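Local coordinates for hemolysin activator protein CdiB (PDB 6WIL) that probably exports, as an outer-membrane two-partner secretion transporter, the toxin protein used in contact-dependent growth inhibition, at residues Val55-Ile60 with Lys93-Gln98; Leu73-Phe78 with Lys114-Ser119; Lys81-His86 with Asn105-Glu110; Ile139-Lys144 with Thr202-Leu207. All blocks are in the same frame, centred on the assembly; numbering follows the deposited sequence.

Along the chain, contact 1 alternates with contacts 2 and 3, and contact 3 is nested inside the loop that contact 2 closes. Contact 4 follows later. Contacts 2 and 3 lie within the first, ShlB-type POTRA domain and share helix 77-85; their centres are about 11 Å apart. The centres of contacts 1 and 3 are about 15 Å apart, and both use helix 97-113. The centres of contacts 2 and 4 are about 14 Å apart, and Ser119 OG and Gly140 N join them. Contacts 1 to 3 thus belong to the first POTRA region. Contact 4 ties strand 132-149, which runs on into the second, to strand 204-213, just before the barrel.

Contact 1 of 4, residues Val55-Ile60 with Lys93-Gln98; sequences VTVKEI and KCIGTQ
Val55 and Ile95 are the hydrogen-bonded pair of a small antiparallel two-stranded sheet, tied off by a disulfide, in the first POTRA region. Val55 N donates to Ile95 O at 2.8 Å. Ile95 N returns a short, straight bond to Val55 O at 2.6 Å. Thr56 and Cys94 form the adjoining non-hydrogen-bonded pair. Beyond it, Val57 N reaches Lys93 O at 3.2 Å. Val57 and Ile95 meet through their side chains, CG1 to CG1 at 3.6 Å. CG1 lies anti to the carbonyl carbon in both (chi1 -50° in Val57, -61° in Ile95), and these two branches are the ones that touch. Ile95 also packs on Leu100 and Ile103, which ties the sheet to helix 97-113. Gly96 is the N-cap of that helix. Cys94 and Thr56 share the other side of the sheet. Cys94 SG is bonded to Cys54 SG, which fastens the two strands together. The same sulfur lies 3.8 Å from Val55 N.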
loop_
_atom_site.group_PDB
_atom_site.type_symbol
_atom_site.label_atom_id
_atom_site.label_comp_id
_atom_site.label_asym_id
_atom_site.label_seq_id
_atom_site.Cartn_x
_atom_site.Cartn_y
_atom_site.Cartn_z
ATOM N N VAL A 55 -16.258 -16.625 -46.896
ATOM C CA VAL A 55 -16.744 -15.353 -47.411
ATOM C C VAL A 55 -15.636 -14.321 -47.251
ATOM O O VAL A 55 -14.879 -14.353 -46.275
ATOM C CB VAL A 55 -18.037 -14.902 -46.698
ATOM C CG1 VAL A 55 -17.797 -14.709 -45.203
ATOM C CG2 VAL A 55 -18.593 -13.631 -47.331
ATOM N N THR A 56 -15.523 -13.427 -48.227
ATOM C CA THR A 56 -14.515 -12.374 -48.194
ATOM C C THR A 56 -15.070 -11.202 -47.398
ATOM O O THR A 56 -16.054 -10.579 -47.808
ATOM C CB THR A 56 -14.143 -11.945 -49.610
ATOM O OG1 THR A 56 -13.530 -13.044 -50.298
ATOM C CG2 THR A 56 -13.183 -10.765 -49.577
ATOM N N VAL A 57 -14.460 -10.903 -46.258
ATOM C CA VAL A 57 -14.928 -9.783 -45.452
ATOM C C VAL A 57 -14.273 -8.507 -45.964
ATOM O O VAL A 57 -13.058 -8.457 -46.187
ATOM C CB VAL A 57 -14.654 -10.022 -43.955
ATOM C CG1 VAL A 57 -15.153 -11.397 -43.546
ATOM C CG2 VAL A 57 -13.180 -9.870 -43.606
ATOM N N LYS A 58 -15.086 -7.490 -46.217
ATOM C CA LYS A 58 -14.570 -6.201 -46.633
ATOM C C LYS A 58 -14.848 -5.098 -45.627
ATOM O O LYS A 58 -14.300 -4.000 -45.775
ATOM C CB LYS A 58 -15.142 -5.804 -48.004
ATOM C CG LYS A 58 -16.612 -5.439 -48.011
ATOM C CD LYS A 58 -17.130 -5.391 -49.442
ATOM C CE LYS A 58 -18.574 -4.917 -49.520
ATOM N NZ LYS A 58 -18.711 -3.442 -49.355
ATOM N N GLU A 59 -15.672 -5.357 -44.613
ATOM C CA GLU A 59 -15.961 -4.387 -43.564
ATOM C C GLU A 59 -16.153 -5.131 -42.253
ATOM O O GLU A 59 -16.932 -6.088 -42.193
ATOM C CB GLU A 59 -17.218 -3.562 -43.883
ATOM C CG GLU A 59 -17.270 -2.979 -45.288
ATOM C CD GLU A 59 -18.339 -1.920 -45.453
ATOM O OE1 GLU A 59 -19.096 -1.676 -44.489
ATOM O OE2 GLU A 59 -18.413 -1.324 -46.549
ATOM N N ILE A 60 -15.448 -4.697 -41.213
ATOM C CA ILE A 60 -15.681 -5.163 -39.850
ATOM C C ILE A 60 -16.223 -3.985 -39.060
ATOM O O ILE A 60 -15.561 -2.945 -38.950
ATOM C CB ILE A 60 -14.408 -5.724 -39.203
ATOM C CG1 ILE A 60 -13.730 -6.718 -40.146
ATOM C CG2 ILE A 60 -14.753 -6.395 -37.876
ATOM C CD1 ILE A 60 -12.278 -6.989 -39.805
ATOM N N LYS A 93 -9.655 -11.114 -45.963
ATOM C CA LYS A 93 -9.427 -12.548 -46.035
ATOM C C LYS A 93 -10.750 -13.293 -46.195
ATOM O O LYS A 93 -11.836 -12.729 -46.048
ATOM C CB LYS A 93 -8.673 -13.045 -44.803
ATOM C CG LYS A 93 -7.208 -12.658 -44.811
ATOM C CD LYS A 93 -6.363 -13.663 -44.054
ATOM C CE LYS A 93 -4.891 -13.379 -44.268
ATOM N NZ LYS A 93 -4.644 -11.910 -44.244
ATOM N N CYS A 94 -10.648 -14.580 -46.512
ATOM C CA CYS A 94 -11.812 -15.429 -46.735
ATOM C C CYS A 94 -12.142 -16.154 -45.435
ATOM O O CYS A 94 -11.339 -16.958 -44.948
ATOM C CB CYS A 94 -11.550 -16.421 -47.868
ATOM S SG CYS A 94 -13.031 -16.887 -48.795
ATOM N N ILE A 95 -13.314 -15.877 -44.875
ATOM C CA ILE A 95 -13.663 -16.336 -43.536
ATOM C C ILE A 95 -14.733 -17.414 -43.633
ATOM O O ILE A 95 -15.830 -17.167 -44.145
ATOM C CB ILE A 95 -14.135 -15.173 -42.649
ATOM C CG1 ILE A 95 -13.015 -14.142 -42.490
ATOM C CG2 ILE A 95 -14.603 -15.690 -41.302
ATOM C CD1 ILE A 95 -11.680 -14.754 -42.133
ATOM N N GLY A 96 -14.414 -18.604 -43.126
ATOM C CA GLY A 96 -15.381 -19.658 -42.928
ATOM C C GLY A 96 -15.767 -19.780 -41.463
ATOM O O GLY A 96 -15.331 -19.014 -40.606
ATOM N N THR A 97 -16.584 -20.802 -41.189
ATOM C CA THR A 97 -17.205 -20.924 -39.873
ATOM C C THR A 97 -16.170 -21.032 -38.758
ATOM O O THR A 97 -16.356 -20.470 -37.673
ATOM C CB THR A 97 -18.149 -22.129 -39.833
ATOM O OG1 THR A 97 -17.399 -23.346 -39.933
ATOM C CG2 THR A 97 -19.151 -22.064 -40.976
ATOM N N GLN A 98 -15.064 -21.738 -39.002
ATOM C CA GLN A 98 -14.089 -21.926 -37.931
ATOM C C GLN A 98 -13.319 -20.640 -37.641
ATOM O O GLN A 98 -13.063 -20.322 -36.475
ATOM C CB GLN A 98 -13.135 -23.073 -38.266
ATOM C CG GLN A 98 -12.073 -23.303 -37.204
ATOM C CD GLN A 98 -12.670 -23.512 -35.822
ATOM O OE1 GLN A 98 -13.649 -24.242 -35.661
ATOM N NE2 GLN A 98 -12.089 -22.862 -34.818
#

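Contact 2 of 4, residues Leu73-Phe78 with Lys114-Ser119; sequences LQQFNF and KGFITS
An aromatic cluster of Phe76, Phe78 and Phe116 fills this part of the first POTRA domain, between the start of helix 77-85 and the turn after helix 97-113, which ends in a Schellman motif at Gly115. Phe76 and Phe116 meet tip to tip as a T-shaped pair, with ring planes 65° apart. Phe76 CE1 sits over the centre of the Phe116 face, 3.8 Å from Phe116 CE1. The amide of Gln75 comes to the rim of the same ring, with NE2 3.8 Å from Phe116 CZ, on a side chain extended beyond CG. Phe78 CZ adds a contact to Phe116 CE2 at 4.0 Å. Lys114 slides past Phe78 in the opposite direction. Its CG lies over the Phe78 face, 3.6 Å from Phe78 CE2. The bend at chi2 keeps CD close to that ring, and the bend at chi4 sets NZ in an off-centre cation-pi contact, 4.1 Å from the Phe78 centroid. Leu111 of helix 97-113 also touches Phe76 and Phe116, completing an edge-to-face aromatic cluster where the two POTRA helices meet.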
loop_
_atom_site.group_PDB
_atom_site.type_symbol
_atom_site.label_atom_id
_atom_site.label_comp_id
_atom_site.label_asym_id
_atom_site.label_seq_id
_atom_site.Cartn_x
_atom_site.Cartn_y
_atom_site.Cartn_z
ATOM N N LEU A 73 -22.154 2.529 -27.604
ATOM C CA LEU A 73 -21.201 1.715 -28.344
ATOM C C LEU A 73 -19.828 2.364 -28.419
ATOM O O LEU A 73 -18.831 1.660 -28.612
ATOM C CB LEU A 73 -21.719 1.441 -29.753
ATOM C CG LEU A 73 -22.977 0.586 -29.896
ATOM C CD1 LEU A 73 -22.947 -0.125 -31.235
ATOM C CD2 LEU A 73 -23.108 -0.411 -28.754
ATOM N N GLN A 74 -19.757 3.691 -28.276
ATOM C CA GLN A 74 -18.480 4.392 -28.376
ATOM C C GLN A 74 -17.471 3.865 -27.366
ATOM O O GLN A 74 -16.260 3.900 -27.616
ATOM C CB GLN A 74 -18.697 5.895 -28.173
ATOM C CG GLN A 74 -17.548 6.779 -28.636
ATOM C CD GLN A 74 -17.777 7.355 -30.022
ATOM O OE1 GLN A 74 -18.313 6.685 -30.906
ATOM N NE2 GLN A 74 -17.382 8.609 -30.215
ATOM N N GLN A 75 -17.951 3.366 -26.224
ATOM C CA GLN A 75 -17.074 2.800 -25.209
ATOM C C GLN A 75 -16.459 1.473 -25.640
ATOM O O GLN A 75 -15.410 1.089 -25.111
ATOM C CB GLN A 75 -17.854 2.613 -23.906
ATOM C CG GLN A 75 -17.035 2.098 -22.732
ATOM C CD GLN A 75 -17.876 1.883 -21.486
ATOM O OE1 GLN A 75 -19.104 1.932 -21.540
ATOM N NE2 GLN A 75 -17.216 1.651 -20.356
ATOM N N PHE A 76 -17.073 0.770 -26.592
ATOM C CA PHE A 76 -16.671 -0.588 -26.936
ATOM C C PHE A 76 -15.935 -0.690 -28.265
ATOM O O PHE A 76 -15.704 -1.805 -28.742
ATOM C CB PHE A 76 -17.891 -1.508 -26.946
ATOM C CG PHE A 76 -18.414 -1.825 -25.577
ATOM C CD1 PHE A 76 -17.662 -2.587 -24.698
ATOM C CD2 PHE A 76 -19.650 -1.355 -25.165
ATOM C CE1 PHE A 76 -18.138 -2.885 -23.435
ATOM C CE2 PHE A 76 -20.130 -1.647 -23.902
ATOM C CZ PHE A 76 -19.374 -2.416 -23.037
ATOM N N ASN A 77 -15.540 0.437 -28.864
ATOM C CA ASN A 77 -14.837 0.385 -30.142
ATOM C C ASN A 77 -13.477 -0.295 -30.034
ATOM O O ASN A 77 -12.910 -0.677 -31.063
ATOM C CB ASN A 77 -14.673 1.791 -30.727
ATOM C CG ASN A 77 -13.903 2.726 -29.811
ATOM O OD1 ASN A 77 -12.724 2.509 -29.528
ATOM N ND2 ASN A 77 -14.562 3.790 -29.362
ATOM N N PHE A 78 -12.942 -0.461 -28.820
ATOM C CA PHE A 78 -11.670 -1.156 -28.661
ATOM C C PHE A 78 -11.761 -2.621 -29.070
ATOM O O PHE A 78 -10.730 -3.243 -29.346
ATOM C CB PHE A 78 -11.183 -1.048 -27.212
ATOM C CG PHE A 78 -11.986 -1.860 -26.238
ATOM C CD1 PHE A 78 -13.145 -1.347 -25.679
ATOM C CD2 PHE A 78 -11.576 -3.132 -25.868
ATOM C CE1 PHE A 78 -13.887 -2.090 -24.777
ATOM C CE2 PHE A 78 -12.318 -3.885 -24.972
ATOM C CZ PHE A 78 -13.474 -3.362 -24.424
ATOM N N LYS A 114 -10.861 -6.135 -20.606
ATOM C CA LYS A 114 -11.231 -4.842 -20.052
ATOM C C LYS A 114 -12.214 -4.952 -18.891
ATOM O O LYS A 114 -12.573 -3.925 -18.307
ATOM C CB LYS A 114 -11.810 -3.944 -21.150
ATOM C CG LYS A 114 -10.787 -3.010 -21.794
ATOM C CD LYS A 114 -9.625 -3.774 -22.411
ATOM C CE LYS A 114 -8.520 -2.832 -22.861
ATOM N NZ LYS A 114 -9.033 -1.787 -23.787
ATOM N N GLY A 115 -12.658 -6.160 -18.549
ATOM C CA GLY A 115 -13.428 -6.386 -17.342
ATOM C C GLY A 115 -14.925 -6.583 -17.501
ATOM O O GLY A 115 -15.622 -6.689 -16.485
ATOM N N PHE A 116 -15.448 -6.648 -18.726
ATOM C CA PHE A 116 -16.894 -6.765 -18.929
ATOM C C PHE A 116 -17.272 -8.244 -18.916
ATOM O O PHE A 116 -17.501 -8.881 -19.947
ATOM C CB PHE A 116 -17.309 -6.063 -20.215
ATOM C CG PHE A 116 -16.893 -4.616 -20.272
ATOM C CD1 PHE A 116 -17.708 -3.623 -19.747
ATOM C CD2 PHE A 116 -15.682 -4.251 -20.841
ATOM C CE1 PHE A 116 -17.325 -2.291 -19.797
ATOM C CE2 PHE A 116 -15.293 -2.922 -20.893
ATOM C CZ PHE A 116 -16.116 -1.942 -20.371
ATOM N N ILE A 117 -17.356 -8.791 -17.701
ATOM C CA ILE A 117 -17.504 -10.232 -17.522
ATOM C C ILE A 117 -18.914 -10.738 -17.804
ATOM O O ILE A 117 -19.101 -11.949 -17.968
ATOM C CB ILE A 117 -17.097 -10.642 -16.097
ATOM C CG1 ILE A 117 -17.739 -9.698 -15.078
ATOM C CG2 ILE A 117 -15.580 -10.664 -15.957
ATOM C CD1 ILE A 117 -17.520 -10.107 -13.642
ATOM N N THR A 118 -19.916 -9.858 -17.847
ATOM C CA THR A 118 -21.287 -10.266 -18.128
ATOM C C THR A 118 -21.765 -9.790 -19.492
ATOM O O THR A 118 -22.953 -9.921 -19.804
ATOM C CB THR A 118 -22.237 -9.759 -17.039
ATOM O OG1 THR A 118 -22.268 -8.326 -17.058
ATOM C CG2 THR A 118 -21.781 -10.240 -15.673
ATOM N N SER A 119 -20.878 -9.225 -20.300
ATOM C CA SER A 119 -21.191 -8.851 -21.668
ATOM C C SER A 119 -20.739 -9.952 -22.621
ATOM O O SER A 119 -19.898 -10.789 -22.285
ATOM C CB SER A 119 -20.534 -7.518 -22.030
ATOM O OG SER A 119 -21.214 -6.441 -21.410
#

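Contact 3 of 4, residues Lys81-His86 with Asn105-Glu110; sequences KAIKKH and NYAQNE
Tyr106 holds CG anti to its backbone N (chi1 179°), and His86 does the same, which carries CG of each residue toward the other segment; the rings meet there. In Ile83, CG1 lies anti to the carbonyl carbon, and the bend at chi2 then brings CD1 beside the tyrosine. This is the helix pair of the first POTRA domain. The axes of helix segments 81-85 and 105-110 run at 130° and approach to 9.9 Å. Tyr106 bridges the distance. The edge of His86 faces the Tyr106 ring in a T-shaped stack with planes at 84°. Its CD2 lies over the face, 4.0 Å from Tyr106 CZ. Ile83 and Ala82 meet the rim of the tyrosine instead. Ile83 CD1 is 3.5 Å from Tyr106 CD2, and Ala82 O lies in the ring plane, 3.6 Å from Tyr106 CE2. Both imidazole nitrogens have partners outside the two segments: NE2 bonds Phe44 O and ND1 bonds Gln88 N. These bonds fix the rotation of the ring that stacks on Tyr106. Phe44 also meets the Tyr106 ring, and Leu47 touches both Tyr106 and His86. No hydrogen bond crosses between the two segments, so packing alone joins them directly. Ile83 CD1 also touches Ala107 CB at 3.9 Å. One helical turn along from Tyr106, Glu110 CG meets Ala82 CB, likewise at 3.9 Å.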
loop_
_atom_site.group_PDB
_atom_site.type_symbol
_atom_site.label_atom_id
_atom_site.label_comp_id
_atom_site.label_asym_id
_atom_site.label_seq_id
_atom_site.Cartn_x
_atom_site.Cartn_y
_atom_site.Cartn_z
ATOM N N LYS A 81 -11.198 -2.332 -32.720
ATOM C CA LYS A 81 -9.803 -1.914 -32.809
ATOM C C LYS A 81 -8.861 -3.108 -32.698
ATOM O O LYS A 81 -7.934 -3.261 -33.501
ATOM C CB LYS A 81 -9.484 -0.896 -31.714
ATOM C CG LYS A 81 -9.516 0.559 -32.139
ATOM C CD LYS A 81 -8.672 1.388 -31.178
ATOM C CE LYS A 81 -9.429 2.587 -30.639
ATOM N NZ LYS A 81 -9.003 2.908 -29.247
ATOM N N ALA A 82 -9.091 -3.967 -31.702
ATOM C CA ALA A 82 -8.210 -5.112 -31.505
ATOM C C ALA A 82 -8.298 -6.088 -32.671
ATOM O O ALA A 82 -7.284 -6.669 -33.074
ATOM C CB ALA A 82 -8.539 -5.812 -30.187
ATOM N N ILE A 83 -9.498 -6.275 -33.230
ATOM C CA ILE A 83 -9.655 -7.166 -34.379
ATOM C C ILE A 83 -8.831 -6.663 -35.556
ATOM O O ILE A 83 -8.010 -7.393 -36.123
ATOM C CB ILE A 83 -11.140 -7.303 -34.760
ATOM C CG1 ILE A 83 -11.929 -7.987 -33.642
ATOM C CG2 ILE A 83 -11.279 -8.075 -36.068
ATOM C CD1 ILE A 83 -11.484 -9.399 -33.362
ATOM N N LYS A 84 -9.038 -5.399 -35.937
ATOM C CA LYS A 84 -8.322 -4.811 -37.062
ATOM C C LYS A 84 -6.826 -4.677 -36.803
ATOM O O LYS A 84 -6.053 -4.575 -37.761
ATOM C CB LYS A 84 -8.921 -3.446 -37.397
ATOM C CG LYS A 84 -10.329 -3.520 -37.962
ATOM C CD LYS A 84 -10.866 -2.148 -38.330
ATOM C CE LYS A 84 -12.211 -2.261 -39.031
ATOM N NZ LYS A 84 -12.783 -0.924 -39.338
ATOM N N LYS A 85 -6.403 -4.676 -35.539
ATOM C CA LYS A 85 -4.989 -4.554 -35.209
ATOM C C LYS A 85 -4.256 -5.886 -35.296
ATOM O O LYS A 85 -3.023 -5.895 -35.388
ATOM C CB LYS A 85 -4.841 -3.955 -33.802
ATOM C CG LYS A 85 -3.415 -3.672 -33.334
ATOM C CD LYS A 85 -2.769 -2.524 -34.098
ATOM C CE LYS A 85 -1.510 -2.047 -33.386
ATOM N NZ LYS A 85 -1.815 -1.621 -31.989
ATOM N N HIS A 86 -4.983 -6.998 -35.287
ATOM C CA HIS A 86 -4.350 -8.310 -35.260
ATOM C C HIS A 86 -3.449 -8.480 -36.480
ATOM O O HIS A 86 -3.871 -8.176 -37.605
ATOM C CB HIS A 86 -5.410 -9.410 -35.222
ATOM C CG HIS A 86 -4.854 -10.778 -34.974
ATOM N ND1 HIS A 86 -4.265 -11.532 -35.965
ATOM C CD2 HIS A 86 -4.801 -11.530 -33.848
ATOM C CE1 HIS A 86 -3.868 -12.688 -35.461
ATOM N NE2 HIS A 86 -4.185 -12.712 -34.179
ATOM N N ASN A 105 -14.278 -15.438 -30.578
ATOM C CA ASN A 105 -13.633 -15.762 -29.307
ATOM C C ASN A 105 -12.540 -14.764 -28.959
ATOM O O ASN A 105 -12.313 -14.479 -27.778
ATOM C CB ASN A 105 -13.049 -17.173 -29.347
ATOM C CG ASN A 105 -14.095 -18.242 -29.146
ATOM O OD1 ASN A 105 -15.069 -18.045 -28.417
ATOM N ND2 ASN A 105 -13.900 -19.386 -29.789
ATOM N N TYR A 106 -11.847 -14.235 -29.968
ATOM C CA TYR A 106 -10.807 -13.243 -29.720
ATOM C C TYR A 106 -11.408 -11.926 -29.246
ATOM O O TYR A 106 -10.897 -11.305 -28.307
ATOM C CB TYR A 106 -9.976 -13.038 -30.988
ATOM C CG TYR A 106 -8.867 -12.016 -30.870
ATOM C CD1 TYR A 106 -7.814 -12.202 -29.986
ATOM C CD2 TYR A 106 -8.859 -10.878 -31.665
ATOM C CE1 TYR A 106 -6.790 -11.279 -29.886
ATOM C CE2 TYR A 106 -7.840 -9.947 -31.570
ATOM C CZ TYR A 106 -6.808 -10.153 -30.679
ATOM O OH TYR A 106 -5.792 -9.231 -30.580
ATOM N N ALA A 107 -12.497 -11.486 -29.882
ATOM C CA ALA A 107 -13.155 -10.257 -29.462
ATOM C C ALA A 107 -13.822 -10.397 -28.100
ATOM O O ALA A 107 -14.041 -9.387 -27.424
ATOM C CB ALA A 107 -14.181 -9.828 -30.509
ATOM N N GLN A 108 -14.148 -11.622 -27.684
ATOM C CA GLN A 108 -14.735 -11.836 -26.366
ATOM C C GLN A 108 -13.664 -11.865 -25.285
ATOM O O GLN A 108 -13.884 -11.361 -24.177
ATOM C CB GLN A 108 -15.545 -13.133 -26.359
ATOM C CG GLN A 108 -16.081 -13.545 -24.993
ATOM C CD GLN A 108 -17.223 -12.669 -24.511
ATOM O OE1 GLN A 108 -17.808 -11.906 -25.280
ATOM N NE2 GLN A 108 -17.548 -12.779 -23.227
ATOM N N ASN A 109 -12.504 -12.454 -25.585
ATOM C CA ASN A 109 -11.382 -12.386 -24.655
ATOM C C ASN A 109 -10.959 -10.942 -24.425
ATOM O O ASN A 109 -10.613 -10.558 -23.302
ATOM C CB ASN A 109 -10.213 -13.218 -25.185
ATOM C CG ASN A 109 -8.975 -13.107 -24.315
ATOM O OD1 ASN A 109 -8.880 -13.747 -23.269
ATOM N ND2 ASN A 109 -8.012 -12.301 -24.753
ATOM N N GLU A 110 -10.995 -10.123 -25.478
ATOM C CA GLU A 110 -10.694 -8.705 -25.323
ATOM C C GLU A 110 -11.742 -8.017 -24.457
ATOM O O GLU A 110 -11.428 -7.086 -23.706
ATOM C CB GLU A 110 -10.606 -8.038 -26.695
ATOM C CG GLU A 110 -9.856 -6.728 -26.675
ATOM C CD GLU A 110 -8.485 -6.871 -26.049
ATOM O OE1 GLU A 110 -7.698 -7.718 -26.528
ATOM O OE2 GLU A 110 -8.204 -6.153 -25.065
#

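Contact 4 of 4, residues Ile139-Lys144 with Thr202-Leu207; sequences IGRLNK and TGYSDL
Tyr204 packs across its parallel neighbour strand, against Asn143 and Arg141. Its CB starts the contact, 3.7 Å from Asn143 CB. Further out, CD2 passes near Arg141 CB, with Leu142 O at the edge of the ring in its plane. CE2 comes 3.8 Å from Arg141 CB. At the tip, OH is 4.1 Å from Arg141 CD. The Arg141 and Tyr204 side chains lie side by side and point the same way. Arg141 bends at chi3 and leads on to Gly166 O, to which NE makes a weak bond. The backbones join strands 132-149 and 204-213 of the mixed sheet. The first leads into the second POTRA domain, and the second runs on toward the barrel. Arg141 N donates to Gly203 O, and Asn143 N to Ser205 O at 2.7 Å. Leu142 pairs with Ser205 on the other side of the sheet, and its CD1 packs against Leu207 CB. Next in the ladder, Leu207 N bonds Lys144 O at 3.0 Å, one residue later than a regular parallel ladder would give. The extra residue makes a beta bulge at Asn143, whose psi of -55° departs from the extended range. Asp206 OD1 takes a weak, bent bond from Lys144 N at 3.0 Å. Lys144 NZ stays 4.2 Å from Asp206 OD2, beyond a salt bridge. The nearby positive charge would still be expected to stabilise the ionised form of this buried carboxylate.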
loop_
_atom_site.group_PDB
_atom_site.type_symbol
_atom_site.label_atom_id
_atom_site.label_comp_id
_atom_site.label_asym_id
_atom_site.label_seq_id
_atom_site.Cartn_x
_atom_site.Cartn_y
_atom_site.Cartn_z
ATOM N N ILE A 139 -24.720 -5.994 -24.056
ATOM C CA ILE A 139 -24.230 -5.231 -22.915
ATOM C C ILE A 139 -24.909 -5.753 -21.651
ATOM O O ILE A 139 -26.118 -5.587 -21.469
ATOM C CB ILE A 139 -24.471 -3.731 -23.101
ATOM C CG1 ILE A 139 -23.824 -3.260 -24.408
ATOM C CG2 ILE A 139 -23.931 -2.959 -21.911
ATOM C CD1 ILE A 139 -23.659 -1.758 -24.505
ATOM N N GLY A 140 -24.129 -6.392 -20.780
ATOM C CA GLY A 140 -24.636 -6.881 -19.512
ATOM C C GLY A 140 -24.584 -5.818 -18.435
ATOM O O GLY A 140 -23.519 -5.256 -18.155
ATOM N N ARG A 141 -25.727 -5.534 -17.820
ATOM C CA ARG A 141 -25.858 -4.429 -16.886
ATOM C C ARG A 141 -26.247 -4.941 -15.504
ATOM O O ARG A 141 -26.575 -6.114 -15.308
ATOM C CB ARG A 141 -26.893 -3.411 -17.376
ATOM C CG ARG A 141 -26.643 -2.911 -18.783
ATOM C CD ARG A 141 -27.659 -1.853 -19.168
ATOM N NE ARG A 141 -27.050 -0.533 -19.269
ATOM C CZ ARG A 141 -26.683 0.030 -20.415
ATOM N NH1 ARG A 141 -26.875 -0.613 -21.560
ATOM N NH2 ARG A 141 -26.133 1.237 -20.416
ATOM N N LEU A 142 -26.198 -4.028 -14.541
ATOM C CA LEU A 142 -26.543 -4.323 -13.159
ATOM C C LEU A 142 -28.001 -3.968 -12.915
ATOM O O LEU A 142 -28.426 -2.852 -13.218
ATOM C CB LEU A 142 -25.639 -3.539 -12.209
ATOM C CG LEU A 142 -25.813 -3.776 -10.710
ATOM C CD1 LEU A 142 -25.428 -5.201 -10.347
ATOM C CD2 LEU A 142 -24.993 -2.776 -9.913
ATOM N N ASN A 143 -28.762 -4.913 -12.374
ATOM C CA ASN A 143 -30.169 -4.679 -12.089
ATOM C C ASN A 143 -30.420 -4.245 -10.650
ATOM O O ASN A 143 -31.031 -3.194 -10.426
ATOM C CB ASN A 143 -30.958 -5.946 -12.413
ATOM C CG ASN A 143 -32.420 -5.847 -12.034
ATOM O OD1 ASN A 143 -32.977 -6.769 -11.460
ATOM N ND2 ASN A 143 -33.060 -4.724 -12.384
ATOM N N LYS A 144 -29.960 -5.025 -9.670
ATOM C CA LYS A 144 -30.132 -4.689 -8.263
ATOM C C LYS A 144 -28.883 -5.075 -7.484
ATOM O O LYS A 144 -28.244 -6.090 -7.767
ATOM C CB LYS A 144 -31.342 -5.402 -7.631
ATOM C CG LYS A 144 -32.605 -5.470 -8.480
ATOM C CD LYS A 144 -33.720 -6.216 -7.749
ATOM C CE LYS A 144 -33.356 -7.672 -7.457
ATOM N NZ LYS A 144 -34.439 -8.381 -6.703
ATOM N N THR A 202 -32.967 -10.537 -19.342
ATOM C CA THR A 202 -31.942 -11.194 -20.149
ATOM C C THR A 202 -30.598 -10.473 -20.073
ATOM O O THR A 202 -29.546 -11.122 -20.021
ATOM C CB THR A 202 -32.415 -11.333 -21.604
ATOM O OG1 THR A 202 -31.580 -12.271 -22.295
ATOM C CG2 THR A 202 -32.386 -9.994 -22.350
ATOM N N GLY A 203 -30.600 -9.143 -20.050
ATOM C CA GLY A 203 -29.348 -8.420 -20.122
ATOM C C GLY A 203 -28.867 -7.888 -18.788
ATOM O O GLY A 203 -28.052 -6.962 -18.751
ATOM N N TYR A 204 -29.344 -8.461 -17.685
ATOM C CA TYR A 204 -29.125 -7.867 -16.376
ATOM C C TYR A 204 -28.633 -8.887 -15.358
ATOM O O TYR A 204 -28.853 -10.093 -15.485
ATOM C CB TYR A 204 -30.397 -7.200 -15.861
ATOM C CG TYR A 204 -30.729 -5.931 -16.602
ATOM C CD1 TYR A 204 -31.450 -5.966 -17.784
ATOM C CD2 TYR A 204 -30.311 -4.695 -16.124
ATOM C CE1 TYR A 204 -31.753 -4.810 -18.467
ATOM C CE2 TYR A 204 -30.614 -3.530 -16.800
ATOM C CZ TYR A 204 -31.335 -3.596 -17.972
ATOM O OH TYR A 204 -31.642 -2.444 -18.657
ATOM N N SER A 205 -27.977 -8.366 -14.328
ATOM C CA SER A 205 -27.360 -9.163 -13.283
ATOM C C SER A 205 -27.752 -8.603 -11.923
ATOM O O SER A 205 -28.046 -7.415 -11.781
ATOM C CB SER A 205 -25.819 -9.181 -13.423
ATOM O OG SER A 205 -25.359 -9.840 -14.612
ATOM N N ASP A 206 -27.732 -9.470 -10.916
ATOM C CA ASP A 206 -27.959 -9.069 -9.536
ATOM C C ASP A 206 -26.693 -9.322 -8.739
ATOM O O ASP A 206 -26.089 -10.395 -8.846
ATOM C CB ASP A 206 -29.145 -9.814 -8.920
ATOM C CG ASP A 206 -30.469 -9.193 -9.297
ATOM O OD1 ASP A 206 -30.477 -7.991 -9.646
ATOM O OD2 ASP A 206 -31.497 -9.898 -9.248
ATOM N N LEU A 207 -26.286 -8.317 -7.968
ATOM C CA LEU A 207 -25.096 -8.375 -7.127
ATOM C C LEU A 207 -25.532 -8.787 -5.727
ATOM O O LEU A 207 -26.073 -7.978 -4.968
ATOM C CB LEU A 207 -24.383 -7.028 -7.121
ATOM C CG LEU A 207 -23.014 -7.030 -6.443
ATOM C CD1 LEU A 207 -22.089 -7.982 -7.169
ATOM C CD2 LEU A 207 -22.420 -5.631 -6.391
#